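PDB 5JLD: arginyl-tRNA synthetase, putative from Plasmodium falciparum, which probably attaches L-arginine to tRNA(Arg) at the expense of ATP, as a monomeric class I aminoacyl-tRNA synthetase of the cytoplasm. Local coordinates for residues 42-48 / 92-97; 13-18 / 77-82; 7-12 / 522-528; 102-107 / 502-507. All coordinates share one frame; numbering follows the deposited sequence.

Interactions 1 and 2 lie inside the N-terminal domain, whereas interactions 3 and 4 tie it to the anticodon-binding domain. Interaction 1 pairs the two middle strands of the antiparallel sheet by backbone hydrogen bonds; interaction 2 packs helix 10-25 against a loop beside that sheet through carbon contacts, with no hydrogen bond between the segments. The same helix begins in interaction 3, the most buried of the four, where a carboxylate receives its first turn. Interaction 4, nearer the surface, uses helix 99-108, which follows strand 93-97, and combines a leucine core with a salt bridge. Tyr-45 links interactions 1 and 3 by a hydrogen bond to Asp-524, and Lys-13 joins interactions 2 and 3 by a salt bridge to Glu-8.

Interaction 1: residues 42-48 / 92-97; sequences FGHYQCN and FITVKL
A classic beta bulge interrupts the antiparallel pairing of strands 45-47 and 93-97, where His-44 and Tyr-45 both face Val-95. Val-95 O accepts two backbone N-H groups, from His-44 N at 2.8 Å and from Tyr-45 N at 3.0 Å, which arrive from opposite faces of its carbonyl plane. Beyond the bulge the register is regular: Tyr-45 with Val-95 and Cys-47 with Ile-93 are hydrogen-bonded pairs, and Gln-46 with Thr-94 is the non-hydrogen-bonded pair between them.

The His-44 ring lies against Lys-96 and Leu-97 at the end of strand 93-97. Its ND1 accepts the N-H of Leu-97 N at 2.9 Å, although the donor stands 35° out of the ring plane. Lys-96 CB sits over one face of the same ring, 4.0 Å from its centroid, in a CH-pi contact.

On the face bearing Gln-46 and Thr-94, the Gln-46 amide stacks on the Phe-92 ring with the planes only 10° apart and NE2 3.6 Å from Phe-92 CG. With CG anti to the backbone N (chi1 162°), the extended glutamine reaches this ring, and a bond from Gln-46 NE2 to a lone pair of Asn-48 OD1 (2.8 Å) fixes the rotation of the amide, holding it against the ring. On the other face, Tyr-45 CB touches Val-95 CG2, beneath helix 10-25. A classic bulge is a common irregularity of antiparallel sheets; this one lies between the two middle strands of the four-stranded sheet in the arginyl-tRNA synthetase N-terminal domain.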
# COMPACT_ATOMS: atom_id res chain seq x y z
N PHE A 42 -0.87 23.69 -19.18
CA PHE A 42 0.33 24.30 -19.75
C PHE A 42 1.43 23.30 -20.08
O PHE A 42 2.25 23.55 -20.96
CB PHE A 42 0.83 25.37 -18.79
CG PHE A 42 -0.15 26.51 -18.62
CD1 PHE A 42 -0.23 27.52 -19.57
CD2 PHE A 42 -1.02 26.53 -17.54
CE1 PHE A 42 -1.15 28.55 -19.43
CE2 PHE A 42 -1.94 27.56 -17.39
CZ PHE A 42 -2.00 28.58 -18.35
N GLY A 43 1.47 22.16 -19.40
CA GLY A 43 2.44 21.14 -19.76
C GLY A 43 2.14 19.78 -19.18
O GLY A 43 1.07 19.57 -18.61
N HIS A 44 3.09 18.86 -19.33
CA HIS A 44 2.97 17.52 -18.78
C HIS A 44 3.90 17.36 -17.58
O HIS A 44 3.47 17.01 -16.47
CB HIS A 44 3.26 16.47 -19.86
CG HIS A 44 2.29 16.49 -21.00
ND1 HIS A 44 2.51 15.81 -22.18
CD2 HIS A 44 1.09 17.11 -21.14
CE1 HIS A 44 1.49 16.00 -22.99
NE2 HIS A 44 0.61 16.79 -22.38
N TYR A 45 5.19 17.60 -17.81
CA TYR A 45 6.16 17.53 -16.73
C TYR A 45 6.87 18.87 -16.61
O TYR A 45 6.75 19.73 -17.48
CB TYR A 45 7.18 16.40 -16.95
CG TYR A 45 6.63 15.01 -16.72
CD1 TYR A 45 5.87 14.39 -17.69
CD2 TYR A 45 6.89 14.31 -15.53
CE1 TYR A 45 5.35 13.12 -17.50
CE2 TYR A 45 6.38 13.02 -15.33
CZ TYR A 45 5.61 12.44 -16.33
OH TYR A 45 5.09 11.19 -16.19
N GLN A 46 7.63 19.03 -15.54
CA GLN A 46 8.24 20.29 -15.18
C GLN A 46 9.49 20.09 -14.33
O GLN A 46 9.54 19.17 -13.52
CB GLN A 46 7.22 21.12 -14.43
CG GLN A 46 7.78 22.27 -13.64
CD GLN A 46 6.66 23.13 -13.12
OE1 GLN A 46 5.55 23.11 -13.67
NE2 GLN A 46 6.91 23.85 -12.02
N CYS A 47 10.48 20.95 -14.52
CA CYS A 47 11.71 20.89 -13.75
C CYS A 47 12.05 22.29 -13.26
O CYS A 47 12.04 23.25 -14.03
CB CYS A 47 12.86 20.31 -14.57
SG CYS A 47 14.48 20.51 -13.78
N ASN A 48 12.36 22.39 -11.97
CA ASN A 48 12.48 23.68 -11.31
C ASN A 48 13.91 24.08 -10.96
O ASN A 48 14.14 25.14 -10.35
CB ASN A 48 11.61 23.71 -10.05
CG ASN A 48 10.17 24.06 -10.35
OD1 ASN A 48 9.50 23.38 -11.13
ND2 ASN A 48 9.69 25.14 -9.76
N PHE A 92 11.22 27.99 -13.98
CA PHE A 92 11.01 26.56 -14.17
C PHE A 92 10.76 26.26 -15.66
O PHE A 92 10.51 27.16 -16.47
CB PHE A 92 9.88 26.02 -13.30
CG PHE A 92 8.58 26.76 -13.44
CD1 PHE A 92 7.74 26.53 -14.52
CD2 PHE A 92 8.18 27.67 -12.46
CE1 PHE A 92 6.53 27.19 -14.63
CE2 PHE A 92 6.97 28.33 -12.56
CZ PHE A 92 6.14 28.10 -13.64
N ILE A 93 10.86 24.98 -16.00
CA ILE A 93 10.78 24.51 -17.38
C ILE A 93 9.70 23.46 -17.52
O ILE A 93 9.66 22.52 -16.75
CB ILE A 93 12.14 23.91 -17.84
CG1 ILE A 93 13.25 24.98 -17.84
CG2 ILE A 93 12.02 23.24 -19.18
CD1 ILE A 93 14.66 24.38 -17.88
N THR A 94 8.82 23.61 -18.49
CA THR A 94 7.76 22.63 -18.71
C THR A 94 7.96 21.92 -20.03
O THR A 94 8.48 22.49 -21.00
CB THR A 94 6.36 23.28 -18.70
OG1 THR A 94 6.29 24.29 -19.70
CG2 THR A 94 6.04 23.89 -17.32
N VAL A 95 7.55 20.66 -20.07
CA VAL A 95 7.61 19.87 -21.29
C VAL A 95 6.29 19.15 -21.51
O VAL A 95 5.55 18.83 -20.56
CB VAL A 95 8.75 18.83 -21.26
CG1 VAL A 95 10.10 19.50 -21.20
CG2 VAL A 95 8.56 17.84 -20.08
N LYS A 96 6.02 18.91 -22.79
CA LYS A 96 4.90 18.10 -23.25
C LYS A 96 5.46 16.94 -24.03
O LYS A 96 6.33 17.12 -24.89
CB LYS A 96 3.93 18.88 -24.13
CG LYS A 96 3.07 19.91 -23.43
CD LYS A 96 2.07 20.53 -24.41
CE LYS A 96 1.27 21.65 -23.76
NZ LYS A 96 0.44 22.40 -24.75
N LEU A 97 4.96 15.74 -23.75
CA LEU A 97 5.35 14.58 -24.53
C LEU A 97 4.68 14.65 -25.89
O LEU A 97 3.52 15.04 -26.00
CB LEU A 97 4.96 13.30 -23.80
CG LEU A 97 5.58 13.23 -22.41
CD1 LEU A 97 4.99 12.07 -21.64
CD2 LEU A 97 7.09 13.06 -22.56
O HOH W 1 5.13 22.67 -21.79

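Interaction 2: residues 13-18 / 77-82; sequences KIKTIF and INETIF
Ile-17 and Phe-18 meet the 77-82 loop in the well-packed part of the contact. Ile-77 CD1 rests over one face of the Phe-18 ring in a CH-pi contact, 4.0 Å from the centroid and displaced toward the rim, with Phe-18 CE1 its nearest atom at 3.7 Å. The other branch, Ile-77 CG2, meets Ile-17 CG2 at 4.0 Å. Ile-17 CG2 also touches Phe-82 CE2 (3.9 Å), while Ile-14 CG1 comes at the edge of that ring, near its plane, 4.0 Å from Phe-82 CE1. Glu-79, although partly exposed, stays close: its bend at chi2 (-67°) lays its carboxyl carbon CD against Ile-17 CD1, at 3.7 Å. Helix 10-25 of the N-terminal domain thus lies against the loop joining helix 66-75 to strand 82-86, and its inner residues Ile-14 and Phe-18 continue onto Val-95 of the sheet. No hydrogen bond crosses between the two segments.

Toward solvent the contact thins. The fully extended chain of Lys-13, with CG opposite the backbone N (chi1 -175°), runs out to meet Ile-81 tip to tip, its CE 3.8 Å from Ile-81 CD1; its ammonium forms a salt bridge with Glu-8.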
# COMPACT_ATOMS: atom_id res chain seq x y z
N LYS A 13 12.98 8.97 -16.64
CA LYS A 13 13.48 9.27 -17.98
C LYS A 13 13.76 10.78 -18.15
O LYS A 13 14.87 11.21 -18.54
CB LYS A 13 12.48 8.78 -19.02
CG LYS A 13 12.94 8.94 -20.45
CD LYS A 13 11.92 8.41 -21.45
CE LYS A 13 12.57 8.28 -22.83
NZ LYS A 13 11.70 7.62 -23.83
N ILE A 14 12.74 11.56 -17.84
CA ILE A 14 12.82 13.02 -17.96
C ILE A 14 13.82 13.61 -16.96
O ILE A 14 14.61 14.52 -17.30
CB ILE A 14 11.45 13.65 -17.77
CG1 ILE A 14 10.55 13.34 -18.98
CG2 ILE A 14 11.59 15.13 -17.54
CD1 ILE A 14 9.16 14.01 -18.93
N LYS A 15 13.80 13.07 -15.73
CA LYS A 15 14.76 13.48 -14.71
C LYS A 15 16.17 13.31 -15.23
O LYS A 15 17.00 14.21 -15.09
CB LYS A 15 14.59 12.68 -13.40
CG LYS A 15 15.48 13.19 -12.28
CD LYS A 15 15.51 12.25 -11.08
CE LYS A 15 16.74 12.53 -10.20
NZ LYS A 15 18.02 12.56 -11.00
N THR A 16 16.44 12.16 -15.85
CA THR A 16 17.75 11.92 -16.43
C THR A 16 18.09 12.92 -17.56
O THR A 16 19.18 13.50 -17.59
CB THR A 16 17.86 10.49 -16.99
OG1 THR A 16 17.74 9.56 -15.91
CG2 THR A 16 19.21 10.28 -17.69
N ILE A 17 17.15 13.14 -18.48
CA ILE A 17 17.39 14.14 -19.54
C ILE A 17 17.80 15.53 -18.97
O ILE A 17 18.82 16.15 -19.38
CB ILE A 17 16.15 14.25 -20.45
CG1 ILE A 17 16.00 12.95 -21.27
CG2 ILE A 17 16.19 15.53 -21.35
CD1 ILE A 17 14.68 12.82 -21.96
N PHE A 18 17.06 15.99 -17.97
CA PHE A 18 17.40 17.28 -17.35
C PHE A 18 18.73 17.25 -16.60
O PHE A 18 19.51 18.21 -16.67
CB PHE A 18 16.28 17.74 -16.42
CG PHE A 18 15.16 18.42 -17.13
CD1 PHE A 18 15.20 19.80 -17.34
CD2 PHE A 18 14.09 17.69 -17.63
CE1 PHE A 18 14.17 20.44 -18.02
CE2 PHE A 18 13.05 18.33 -18.31
CZ PHE A 18 13.09 19.70 -18.50
N ILE A 77 19.13 20.68 -24.24
CA ILE A 77 18.26 19.51 -24.36
C ILE A 77 17.86 19.28 -25.82
O ILE A 77 17.40 20.19 -26.50
CB ILE A 77 16.99 19.67 -23.50
CG1 ILE A 77 17.34 19.56 -22.02
CG2 ILE A 77 15.94 18.63 -23.89
CD1 ILE A 77 16.20 19.92 -21.08
N ASN A 78 18.04 18.06 -26.30
CA ASN A 78 17.65 17.70 -27.67
C ASN A 78 16.87 16.38 -27.68
O ASN A 78 17.46 15.30 -27.70
CB ASN A 78 18.89 17.60 -28.56
CG ASN A 78 18.55 17.50 -30.04
OD1 ASN A 78 17.53 18.02 -30.49
ND2 ASN A 78 19.41 16.82 -30.80
N GLU A 79 15.54 16.47 -27.63
CA GLU A 79 14.70 15.28 -27.50
C GLU A 79 13.48 15.34 -28.40
O GLU A 79 12.63 16.23 -28.26
CB GLU A 79 14.24 15.08 -26.04
CG GLU A 79 15.35 15.00 -25.01
CD GLU A 79 16.19 13.75 -25.16
OE1 GLU A 79 15.69 12.78 -25.76
OE2 GLU A 79 17.36 13.75 -24.72
N THR A 80 13.35 14.37 -29.29
CA THR A 80 12.20 14.34 -30.18
C THR A 80 10.94 13.93 -29.44
O THR A 80 9.84 14.15 -29.94
CB THR A 80 12.41 13.39 -31.38
OG1 THR A 80 12.60 12.05 -30.91
CG2 THR A 80 13.62 13.82 -32.21
N ILE A 81 11.08 13.33 -28.26
CA ILE A 81 9.89 12.91 -27.51
C ILE A 81 9.19 14.08 -26.83
O ILE A 81 8.06 13.96 -26.35
CB ILE A 81 10.23 11.85 -26.46
CG1 ILE A 81 11.09 12.45 -25.35
CG2 ILE A 81 10.94 10.67 -27.12
CD1 ILE A 81 11.22 11.54 -24.16
N PHE A 82 9.87 15.22 -26.78
CA PHE A 82 9.28 16.45 -26.30
C PHE A 82 8.61 17.18 -27.45
O PHE A 82 9.28 17.61 -28.39
CB PHE A 82 10.33 17.35 -25.65
CG PHE A 82 10.90 16.80 -24.39
CD1 PHE A 82 10.18 15.90 -23.62
CD2 PHE A 82 12.17 17.18 -23.97
CE1 PHE A 82 10.70 15.38 -22.45
CE2 PHE A 82 12.71 16.66 -22.80
CZ PHE A 82 11.97 15.76 -22.03

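Interaction 3: residues 7-12 / 522-528; sequences MECITK and FPDIFYY
Two polar bonds join Thr-11 to Asp-524 across the start of helix 10-25. Thr-11 N donates to Asp-524 OD1 at 3.2 Å, almost straight (170° at the hydrogen), although the donor lies above the carboxylate plane, 38° out of it. Thr-11 OG1 makes a weak hydrogen bond to Asp-524 OD2 (2.8 Å), reached because OG1 stands anti to the carbonyl carbon (chi1 -69°). The carboxylate thus takes up the N-H of Thr-11 in the first turn, just after the N-cap residue Cys-9, where the helix dipole would probably favour its negative charge.

Apolar contacts centre on Pro-523. Met-7 crosses the proline ring at about a right angle, its CB 3.7 Å from Pro-523 CG; the bent end of the chain brings Met-7 CE to within 3.7 Å of Pro-523 CD. Apart from these, a backbone carbonyl oxygen, Glu-8 O, lies against the ring carbon Pro-523 CG at 3.3 Å.

Around the Tyr-527 ring the contacts are sulfur-aromatic and aliphatic. Cys-9 SG approaches obliquely, 5.0 Å from the centroid, and Lys-12 CG lies 3.9 Å from Tyr-527 CE1.

Asp-524 OD2 also accepts hydrogen bonds from Tyr-37 and Tyr-45, on strands 35-37 and 45-47, so helix 522-532 of the anticodon-binding domain meets both helix 10-25 and the N-terminal sheet, while Phe-522 packs on helix 564-584.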
# COMPACT_ATOMS: atom_id res chain seq x y z
N MET A 7 6.71 -1.23 -19.21
CA MET A 7 6.52 0.22 -19.25
C MET A 7 7.75 0.97 -18.76
O MET A 7 8.42 0.58 -17.80
CB MET A 7 5.32 0.64 -18.39
CG MET A 7 3.99 0.00 -18.76
SD MET A 7 2.60 0.70 -17.82
CE MET A 7 2.45 2.35 -18.53
N GLU A 8 8.04 2.07 -19.45
CA GLU A 8 9.11 2.98 -19.08
C GLU A 8 8.65 3.83 -17.91
O GLU A 8 7.47 4.22 -17.84
CB GLU A 8 9.48 3.85 -20.29
CG GLU A 8 10.91 4.31 -20.34
CD GLU A 8 11.26 5.02 -21.65
OE1 GLU A 8 10.35 5.32 -22.47
OE2 GLU A 8 12.46 5.27 -21.86
N CYS A 9 9.56 4.16 -17.01
CA CYS A 9 9.22 5.11 -15.96
C CYS A 9 9.54 6.53 -16.44
O CYS A 9 10.69 6.95 -16.45
CB CYS A 9 9.96 4.82 -14.65
SG CYS A 9 9.60 6.04 -13.33
N ILE A 10 8.50 7.26 -16.82
CA ILE A 10 8.70 8.55 -17.50
C ILE A 10 9.33 9.63 -16.60
O ILE A 10 10.22 10.36 -17.04
CB ILE A 10 7.37 9.06 -18.08
CG1 ILE A 10 6.91 8.13 -19.21
CG2 ILE A 10 7.52 10.50 -18.58
CD1 ILE A 10 5.57 8.52 -19.82
N THR A 11 8.89 9.74 -15.35
CA THR A 11 9.50 10.71 -14.44
C THR A 11 11.03 10.54 -14.36
O THR A 11 11.75 11.53 -14.31
CB THR A 11 8.89 10.61 -13.01
OG1 THR A 11 7.53 11.06 -13.03
CG2 THR A 11 9.67 11.47 -12.04
N LYS A 12 11.50 9.29 -14.37
CA LYS A 12 12.94 9.00 -14.24
C LYS A 12 13.66 9.28 -15.54
O LYS A 12 14.80 9.76 -15.55
CB LYS A 12 13.20 7.54 -13.83
CG LYS A 12 13.20 7.27 -12.34
CD LYS A 12 13.67 5.82 -12.05
CE LYS A 12 15.19 5.70 -12.04
NZ LYS A 12 15.74 6.15 -10.73
N PHE A 522 1.50 5.62 -15.03
CA PHE A 522 1.32 4.53 -14.07
C PHE A 522 2.64 4.15 -13.33
O PHE A 522 2.64 4.11 -12.11
CB PHE A 522 0.71 3.31 -14.80
CG PHE A 522 0.14 2.25 -13.88
CD1 PHE A 522 -0.69 2.60 -12.83
CD2 PHE A 522 0.41 0.91 -14.10
CE1 PHE A 522 -1.23 1.63 -11.99
CE2 PHE A 522 -0.13 -0.08 -13.28
CZ PHE A 522 -0.96 0.29 -12.21
N PRO A 523 3.76 3.97 -14.05
CA PRO A 523 4.99 3.63 -13.32
C PRO A 523 5.46 4.67 -12.30
O PRO A 523 6.11 4.28 -11.31
CB PRO A 523 6.03 3.49 -14.45
CG PRO A 523 5.21 3.09 -15.65
CD PRO A 523 3.97 3.93 -15.51
N ASP A 524 5.13 5.95 -12.52
CA ASP A 524 5.50 7.01 -11.58
C ASP A 524 4.89 6.73 -10.20
O ASP A 524 5.51 7.00 -9.16
CB ASP A 524 5.03 8.39 -12.07
CG ASP A 524 5.60 8.78 -13.45
OD1 ASP A 524 6.48 8.09 -14.01
OD2 ASP A 524 5.17 9.81 -13.97
N ILE A 525 3.67 6.20 -10.20
CA ILE A 525 2.96 5.89 -8.96
C ILE A 525 3.77 4.89 -8.12
O ILE A 525 3.93 5.06 -6.90
CB ILE A 525 1.56 5.32 -9.23
CG1 ILE A 525 0.72 6.29 -10.09
CG2 ILE A 525 0.84 4.99 -7.92
CD1 ILE A 525 0.47 7.62 -9.39
N PHE A 526 4.30 3.87 -8.78
CA PHE A 526 5.05 2.83 -8.08
C PHE A 526 6.40 3.37 -7.65
O PHE A 526 6.85 3.13 -6.51
CB PHE A 526 5.20 1.61 -8.97
CG PHE A 526 3.89 0.94 -9.24
CD1 PHE A 526 3.38 -0.01 -8.37
CD2 PHE A 526 3.13 1.30 -10.35
CE1 PHE A 526 2.16 -0.61 -8.60
CE2 PHE A 526 1.90 0.71 -10.59
CZ PHE A 526 1.41 -0.24 -9.72
N TYR A 527 7.02 4.15 -8.54
CA TYR A 527 8.26 4.84 -8.20
C TYR A 527 8.12 5.62 -6.88
O TYR A 527 9.00 5.53 -6.00
CB TYR A 527 8.66 5.78 -9.34
CG TYR A 527 9.76 6.75 -9.02
CD1 TYR A 527 11.08 6.32 -8.90
CD2 TYR A 527 9.49 8.11 -8.84
CE1 TYR A 527 12.11 7.22 -8.61
CE2 TYR A 527 10.51 9.02 -8.56
CZ TYR A 527 11.81 8.57 -8.45
OH TYR A 527 12.81 9.46 -8.16
N TYR A 528 7.03 6.35 -6.71
CA TYR A 528 6.91 7.10 -5.46
C TYR A 528 6.42 6.24 -4.26
O TYR A 528 6.83 6.47 -3.12
CB TYR A 528 6.02 8.31 -5.67
CG TYR A 528 6.76 9.45 -6.36
CD1 TYR A 528 7.82 10.09 -5.72
CD2 TYR A 528 6.40 9.88 -7.64
CE1 TYR A 528 8.51 11.14 -6.33
CE2 TYR A 528 7.08 10.93 -8.26
CZ TYR A 528 8.13 11.55 -7.60
OH TYR A 528 8.81 12.59 -8.20
O HOH W 2 5.94 6.77 -15.95

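Interaction 4: residues 102-107 / 502-507; sequences IETSLK and KDELSL
Glu-103 and Lys-107, one helical turn apart, both turn CG away from the carbonyl carbon (chi1 -76° and -63°) and extend beyond it, which carries their charged ends from helix 99-108 to opposite parts of the 502-507 segment. Glu-103 OE2 accepts the backbone N-H of Leu-507 N at 2.9 Å, nearly straight at 167° and on the anti side of the carboxylate. The same oxygen forms a salt bridge to Lys-99, so two donors grip it. Lys-107 NZ forms a salt bridge with Asp-503 OD1 at 2.8 Å, again on the anti side, and Lys-107 CE runs 3.6 Å from Lys-502 O on the way.

Between these polar ends the segment, part of the anticodon-binding domain, lays two leucines on the helix that follows the sheet of the N-terminal domain. Leu-505 CD2 presses on Leu-106 CB at 3.5 Å, tighter than usual, the two side chains crossing at about a right angle. Leu-507 CD1 makes an equally tight approach to Ile-102 CG2 and lies 3.9 Å from Leu-106 CD1. Leu-507 CG lies 3.6 Å from Glu-103 CG, the two side chains sliding past each other in opposite directions. Helices 510-520 and 564-584 continue this apolar layer: Ile-102 touches Leu-520, Leu-106 touches Ile-519, and Leu-507 reaches Ile-513 and Leu-570. At the far end Lys-502 directs its ammonium to Phe-110 O.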
# COMPACT_ATOMS: atom_id res chain seq x y z
N ILE A 102 3.82 9.06 -27.10
CA ILE A 102 2.72 8.49 -26.34
C ILE A 102 2.11 7.29 -27.08
O ILE A 102 1.84 6.24 -26.48
CB ILE A 102 1.64 9.54 -26.05
CG1 ILE A 102 2.23 10.67 -25.20
CG2 ILE A 102 0.47 8.92 -25.32
CD1 ILE A 102 1.25 11.80 -24.90
N GLU A 103 1.92 7.42 -28.39
CA GLU A 103 1.36 6.34 -29.21
C GLU A 103 2.23 5.10 -29.22
O GLU A 103 1.75 3.98 -28.99
CB GLU A 103 1.12 6.82 -30.65
CG GLU A 103 -0.08 7.72 -30.80
CD GLU A 103 -0.14 8.44 -32.15
OE1 GLU A 103 0.79 8.30 -32.97
OE2 GLU A 103 -1.14 9.14 -32.38
N THR A 104 3.52 5.30 -29.48
CA THR A 104 4.49 4.20 -29.50
C THR A 104 4.57 3.52 -28.12
O THR A 104 4.65 2.25 -28.01
CB THR A 104 5.90 4.72 -29.91
OG1 THR A 104 5.82 5.37 -31.19
CG2 THR A 104 6.91 3.58 -29.99
N SER A 105 4.54 4.34 -27.07
CA SER A 105 4.65 3.79 -25.72
C SER A 105 3.42 2.93 -25.44
O SER A 105 3.52 1.81 -24.96
CB SER A 105 4.81 4.90 -24.67
OG SER A 105 5.99 5.68 -24.89
N LEU A 106 2.25 3.44 -25.81
CA LEU A 106 1.00 2.70 -25.65
C LEU A 106 1.03 1.38 -26.42
O LEU A 106 0.55 0.36 -25.92
CB LEU A 106 -0.19 3.54 -26.11
CG LEU A 106 -0.61 4.65 -25.14
CD1 LEU A 106 -1.62 5.57 -25.79
CD2 LEU A 106 -1.16 4.06 -23.84
N LYS A 107 1.59 1.40 -27.62
CA LYS A 107 1.68 0.19 -28.43
C LYS A 107 2.58 -0.86 -27.79
O LYS A 107 2.37 -2.06 -27.97
CB LYS A 107 2.20 0.51 -29.84
CG LYS A 107 1.29 1.42 -30.67
CD LYS A 107 1.90 1.63 -32.06
CE LYS A 107 1.05 2.56 -32.91
NZ LYS A 107 1.76 2.97 -34.17
N LYS A 502 -2.58 -2.91 -33.13
CA LYS A 502 -2.11 -1.76 -32.35
C LYS A 502 -1.91 -0.49 -33.19
O LYS A 502 -2.03 0.62 -32.68
CB LYS A 502 -0.78 -2.08 -31.65
CG LYS A 502 -0.39 -3.55 -31.66
CD LYS A 502 0.96 -3.78 -30.99
CE LYS A 502 1.39 -5.24 -31.14
NZ LYS A 502 2.53 -5.61 -30.25
N ASP A 503 -1.62 -0.65 -34.48
CA ASP A 503 -1.27 0.49 -35.30
C ASP A 503 -2.50 1.31 -35.72
O ASP A 503 -2.39 2.26 -36.51
CB ASP A 503 -0.49 0.04 -36.54
CG ASP A 503 0.97 -0.27 -36.22
OD1 ASP A 503 1.55 0.38 -35.32
OD2 ASP A 503 1.54 -1.16 -36.89
N GLU A 504 -3.67 0.96 -35.19
CA GLU A 504 -4.86 1.78 -35.41
C GLU A 504 -4.73 3.03 -34.56
O GLU A 504 -5.33 4.07 -34.85
CB GLU A 504 -6.14 1.03 -35.06
CG GLU A 504 -6.56 0.01 -36.10
CD GLU A 504 -7.12 0.64 -37.35
OE1 GLU A 504 -7.38 1.86 -37.35
OE2 GLU A 504 -7.30 -0.09 -38.35
N LEU A 505 -3.92 2.91 -33.51
CA LEU A 505 -3.86 3.91 -32.46
C LEU A 505 -3.44 5.27 -32.97
O LEU A 505 -2.33 5.44 -33.46
CB LEU A 505 -2.91 3.43 -31.36
CG LEU A 505 -3.14 4.00 -29.96
CD1 LEU A 505 -4.55 3.69 -29.47
CD2 LEU A 505 -2.12 3.40 -29.02
N SER A 506 -4.34 6.24 -32.85
CA SER A 506 -4.06 7.61 -33.24
C SER A 506 -4.71 8.60 -32.29
O SER A 506 -5.95 8.73 -32.23
CB SER A 506 -4.51 7.88 -34.68
OG SER A 506 -4.07 6.85 -35.54
N LEU A 507 -3.87 9.32 -31.57
CA LEU A 507 -4.31 10.27 -30.57
C LEU A 507 -4.47 11.64 -31.22
O LEU A 507 -3.55 12.46 -31.24
CB LEU A 507 -3.32 10.29 -29.41
CG LEU A 507 -2.93 8.87 -28.98
CD1 LEU A 507 -1.90 8.87 -27.87
CD2 LEU A 507 -4.16 8.05 -28.56